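RNA-dependent RNA Polymerase (Bombyx mori cytoplasmic polyhedrosis virus, PDB 6TZ0) catalyses RNA-templated RNA synthesis inside the viral particle, probably making both the plus-strand transcripts and the complementary minus strands of the double-stranded genome. Local coordinates at residues D894-L897 against H898-G901; Y1141-S1144 against P1145-F1149. All blocks are in the same frame, centred on the assembly; numbering follows the deposited sequence.

Interaction 1: D894-L897 against H898-G901; sequences DDLL and HEYG
The carbonyl oxygen of Asp895 receives two backbone donors from the following helical turn, Glu899 N at 3.0 Å and, by a weak and more bent bond, His898 N at 3.2 Å from that same Asp895 O. His898 N also reaches back to Asp894 O at 2.9 Å, so the NH of one residue is shared between two carbonyls. The next rung, Tyr900 N to Leu896 O, is longer but straighter (N-H...O 152°). Beyond it the helix is terminated by a Schellman motif: Gly901, with positive phi, is its C-prime residue, its N bonds to His898 O, and Phe902 N bonds to Leu897 O.

Side chains repeat the four-residue spacing. Leu896 and Tyr900 lie side by side and point the same way, with Leu896 CD1 3.7 Å from Tyr900 CE2. Tyr900 CG lies beside its own backbone N (chi1 -75°), an orientation that brings the CD2 edge of the ring to Leu896 O. On the exposed side, Asp895 and Glu899 set two like-charged carboxylates near each other, Asp895 OD1 3.4 Å from Glu899 OE2, their planes 68° apart. The repulsion is probably eased by weak, long ion pairs of Asp895 with Arg853 and of Glu899 with Arg20.

Tyr900 OH is satisfied by Glu851 O, and its ring meets Phe850 edge-to-face. Leu896 and Leu897 pack on helix 873-878, Leu896 and Tyr900 also touch Arg20 of helix 20-35, and Gly901 sits at the N-cap of helix 902-911.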
# COMPACT_ATOMS: atom_id res chain seq x y z
N ASP A 894 -42.07 8.25 31.97
CA ASP A 894 -41.92 9.03 30.75
C ASP A 894 -41.93 10.53 30.98
O ASP A 894 -41.48 11.28 30.10
CB ASP A 894 -43.02 8.64 29.77
CG ASP A 894 -42.86 7.23 29.24
OD1 ASP A 894 -41.70 6.80 29.07
OD2 ASP A 894 -43.88 6.55 29.00
N ASP A 895 -42.42 11.00 32.13
CA ASP A 895 -42.44 12.43 32.40
C ASP A 895 -41.03 12.96 32.65
O ASP A 895 -40.63 13.98 32.08
CB ASP A 895 -43.35 12.70 33.61
CG ASP A 895 -43.70 14.17 33.77
OD1 ASP A 895 -43.30 15.01 32.93
OD2 ASP A 895 -44.40 14.50 34.75
N LEU A 896 -40.27 12.27 33.51
CA LEU A 896 -38.89 12.67 33.77
C LEU A 896 -38.02 12.45 32.54
O LEU A 896 -37.08 13.23 32.30
CB LEU A 896 -38.36 11.90 34.97
CG LEU A 896 -36.96 12.28 35.46
CD1 LEU A 896 -36.96 13.73 35.87
CD2 LEU A 896 -36.56 11.41 36.63
N LEU A 897 -38.31 11.42 31.75
CA LEU A 897 -37.58 11.19 30.51
C LEU A 897 -37.92 12.25 29.47
O LEU A 897 -37.10 12.52 28.58
CB LEU A 897 -37.89 9.79 29.99
CG LEU A 897 -37.10 8.54 30.42
CD1 LEU A 897 -35.71 8.57 29.89
CD2 LEU A 897 -37.03 8.35 31.93
N HIS A 898 -39.11 12.85 29.56
CA HIS A 898 -39.48 13.95 28.68
C HIS A 898 -38.82 15.26 29.09
O HIS A 898 -38.42 16.05 28.24
CB HIS A 898 -41.00 14.11 28.66
CG HIS A 898 -41.48 15.25 27.82
ND1 HIS A 898 -41.53 15.18 26.44
CD2 HIS A 898 -41.91 16.48 28.15
CE1 HIS A 898 -41.98 16.33 25.97
NE2 HIS A 898 -42.22 17.14 26.98
N GLU A 899 -38.71 15.50 30.40
CA GLU A 899 -38.15 16.76 30.88
C GLU A 899 -36.65 16.86 30.62
O GLU A 899 -36.11 17.97 30.52
CB GLU A 899 -38.46 16.93 32.36
CG GLU A 899 -39.94 17.16 32.61
CD GLU A 899 -40.30 17.21 34.08
OE1 GLU A 899 -39.43 16.93 34.92
OE2 GLU A 899 -41.47 17.53 34.39
N TYR A 900 -35.96 15.73 30.50
CA TYR A 900 -34.58 15.73 30.03
C TYR A 900 -34.46 15.68 28.52
O TYR A 900 -33.38 15.92 27.98
CB TYR A 900 -33.79 14.56 30.61
CG TYR A 900 -33.38 14.67 32.06
CD1 TYR A 900 -32.32 15.47 32.44
CD2 TYR A 900 -34.02 13.92 33.03
CE1 TYR A 900 -31.94 15.56 33.76
CE2 TYR A 900 -33.64 14.00 34.35
CZ TYR A 900 -32.60 14.81 34.71
OH TYR A 900 -32.23 14.89 36.03
N GLY A 901 -35.54 15.34 27.81
CA GLY A 901 -35.50 15.34 26.37
C GLY A 901 -34.99 14.06 25.75
O GLY A 901 -34.48 14.09 24.62

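Interaction 2: Y1141-S1144 against P1145-F1149; sequences YVLS and PRQLF
Just past the short strand 1141-1142, Ser1144 and Leu1148 close an alpha-turn: Leu1148 N donates its hydrogen to Ser1144 O at 3.0 Å, almost straight at 168°. Residues 1145-1147 have helical backbone angles but form no regular helix, and Gln1147 N adds a weak second bond to the same oxygen.

The side chain of Gln1147 can be traced outward from this turn. Gln1147 CB rests 3.4 Å from Ser1144 O and 3.9 Å from Ser1144 CB. With CG anti to the backbone N (chi1 -170°) and the chain extended beyond it, the side chain reaches back toward the strand end and crosses that of Leu1143 at about a right angle. Gln1147 CD then comes within 3.7 Å of Leu1143 CD1, and OE1 lies alongside the same methyl. At the tip, NE2 is spent outside the turn, on the carbonyl oxygens of Met863 and Thr865; these two bonds fix which way the buried amide is rotated.

Leu1143 is thus met by a polar chain and an apolar one. Leu1148, which also packs on Tyr1183 and Leu1187 of helix 1174-1188, crosses it obliquely. The turn therefore joins that helix to the region preceding strand 867-868, the antiparallel partner of strand 1141-1142. The apolar contact beside the turn rests on one methyl, Leu1148 CD2, which lies 3.7 Å from both CG and CD1 of Leu1143.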
# COMPACT_ATOMS: atom_id res chain seq x y z
N TYR A 1141 -23.55 -6.30 24.37
CA TYR A 1141 -22.67 -5.17 24.67
C TYR A 1141 -21.50 -5.14 23.69
O TYR A 1141 -21.20 -6.12 23.01
CB TYR A 1141 -22.17 -5.24 26.11
CG TYR A 1141 -21.32 -6.44 26.46
CD1 TYR A 1141 -21.90 -7.62 26.90
CD2 TYR A 1141 -19.94 -6.38 26.39
CE1 TYR A 1141 -21.13 -8.71 27.24
CE2 TYR A 1141 -19.16 -7.46 26.72
CZ TYR A 1141 -19.76 -8.62 27.14
OH TYR A 1141 -19.00 -9.71 27.48
N VAL A 1142 -20.84 -3.98 23.62
CA VAL A 1142 -19.70 -3.75 22.74
C VAL A 1142 -18.60 -3.05 23.53
O VAL A 1142 -18.83 -1.97 24.08
CB VAL A 1142 -20.07 -2.92 21.50
CG1 VAL A 1142 -18.83 -2.58 20.70
CG2 VAL A 1142 -21.05 -3.64 20.60
N LEU A 1143 -17.41 -3.66 23.58
CA LEU A 1143 -16.19 -3.00 24.02
C LEU A 1143 -15.19 -2.97 22.87
O LEU A 1143 -15.51 -3.33 21.73
CB LEU A 1143 -15.55 -3.68 25.23
CG LEU A 1143 -16.05 -3.37 26.65
CD1 LEU A 1143 -16.17 -1.87 26.87
CD2 LEU A 1143 -17.32 -4.07 26.99
N SER A 1144 -13.97 -2.53 23.16
CA SER A 1144 -12.92 -2.40 22.16
C SER A 1144 -11.58 -2.80 22.76
O SER A 1144 -11.36 -2.63 23.96
CB SER A 1144 -12.86 -0.96 21.63
OG SER A 1144 -11.83 -0.81 20.68
N PRO A 1145 -10.68 -3.35 21.95
CA PRO A 1145 -9.35 -3.71 22.48
C PRO A 1145 -8.48 -2.52 22.85
O PRO A 1145 -7.67 -2.64 23.77
CB PRO A 1145 -8.73 -4.52 21.34
CG PRO A 1145 -9.89 -5.05 20.58
CD PRO A 1145 -10.92 -3.98 20.64
N ARG A 1146 -8.61 -1.38 22.16
CA ARG A 1146 -7.90 -0.18 22.59
C ARG A 1146 -8.48 0.39 23.87
O ARG A 1146 -7.79 1.10 24.59
CB ARG A 1146 -7.95 0.89 21.49
CG ARG A 1146 -7.18 0.53 20.25
CD ARG A 1146 -5.70 0.60 20.52
NE ARG A 1146 -4.91 0.26 19.35
CZ ARG A 1146 -3.59 0.15 19.36
NH1 ARG A 1146 -2.94 -0.16 18.25
NH2 ARG A 1146 -2.92 0.36 20.48
N GLN A 1147 -9.74 0.08 24.16
CA GLN A 1147 -10.39 0.56 25.37
C GLN A 1147 -9.98 -0.28 26.57
O GLN A 1147 -9.66 0.25 27.63
CB GLN A 1147 -11.91 0.53 25.15
CG GLN A 1147 -12.73 1.20 26.22
CD GLN A 1147 -14.21 1.17 25.92
OE1 GLN A 1147 -14.64 0.53 24.96
NE2 GLN A 1147 -14.99 1.87 26.72
N LEU A 1148 -10.01 -1.61 26.41
CA LEU A 1148 -9.59 -2.55 27.45
C LEU A 1148 -8.20 -3.07 27.11
O LEU A 1148 -8.00 -4.24 26.77
CB LEU A 1148 -10.60 -3.70 27.56
CG LEU A 1148 -11.92 -3.67 28.35
CD1 LEU A 1148 -11.73 -3.69 29.82
CD2 LEU A 1148 -12.73 -2.45 28.04
N PHE A 1149 -7.22 -2.18 27.21
CA PHE A 1149 -5.89 -2.45 26.66
C PHE A 1149 -5.09 -3.40 27.55
O PHE A 1149 -4.69 -4.48 27.11
CB PHE A 1149 -5.16 -1.12 26.45
CG PHE A 1149 -3.81 -1.22 25.80
CD1 PHE A 1149 -3.70 -1.36 24.43
CD2 PHE A 1149 -2.66 -1.11 26.56
CE1 PHE A 1149 -2.46 -1.44 23.83
CE2 PHE A 1149 -1.42 -1.18 25.96
CZ PHE A 1149 -1.32 -1.35 24.60

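Interactions 1 and 2 are two separate local solutions to ending a piece of regular structure, one at the C-terminus of a helix and the other just after a strand. Their centres are 31 Å apart and their nearest atoms about 20 Å, so they do not touch. The centre of interaction 1 is about 38 Å from the centre of the chain, that of interaction 2 about 15 Å. Successive parts of one short run of chain border both: Phe850, Glu851 and Arg853 lie against the first, Met863, Thr865 and Arg867 against the second. Both belong to the C-terminal family region and lie away from the annotated nucleotide and magnesium sites.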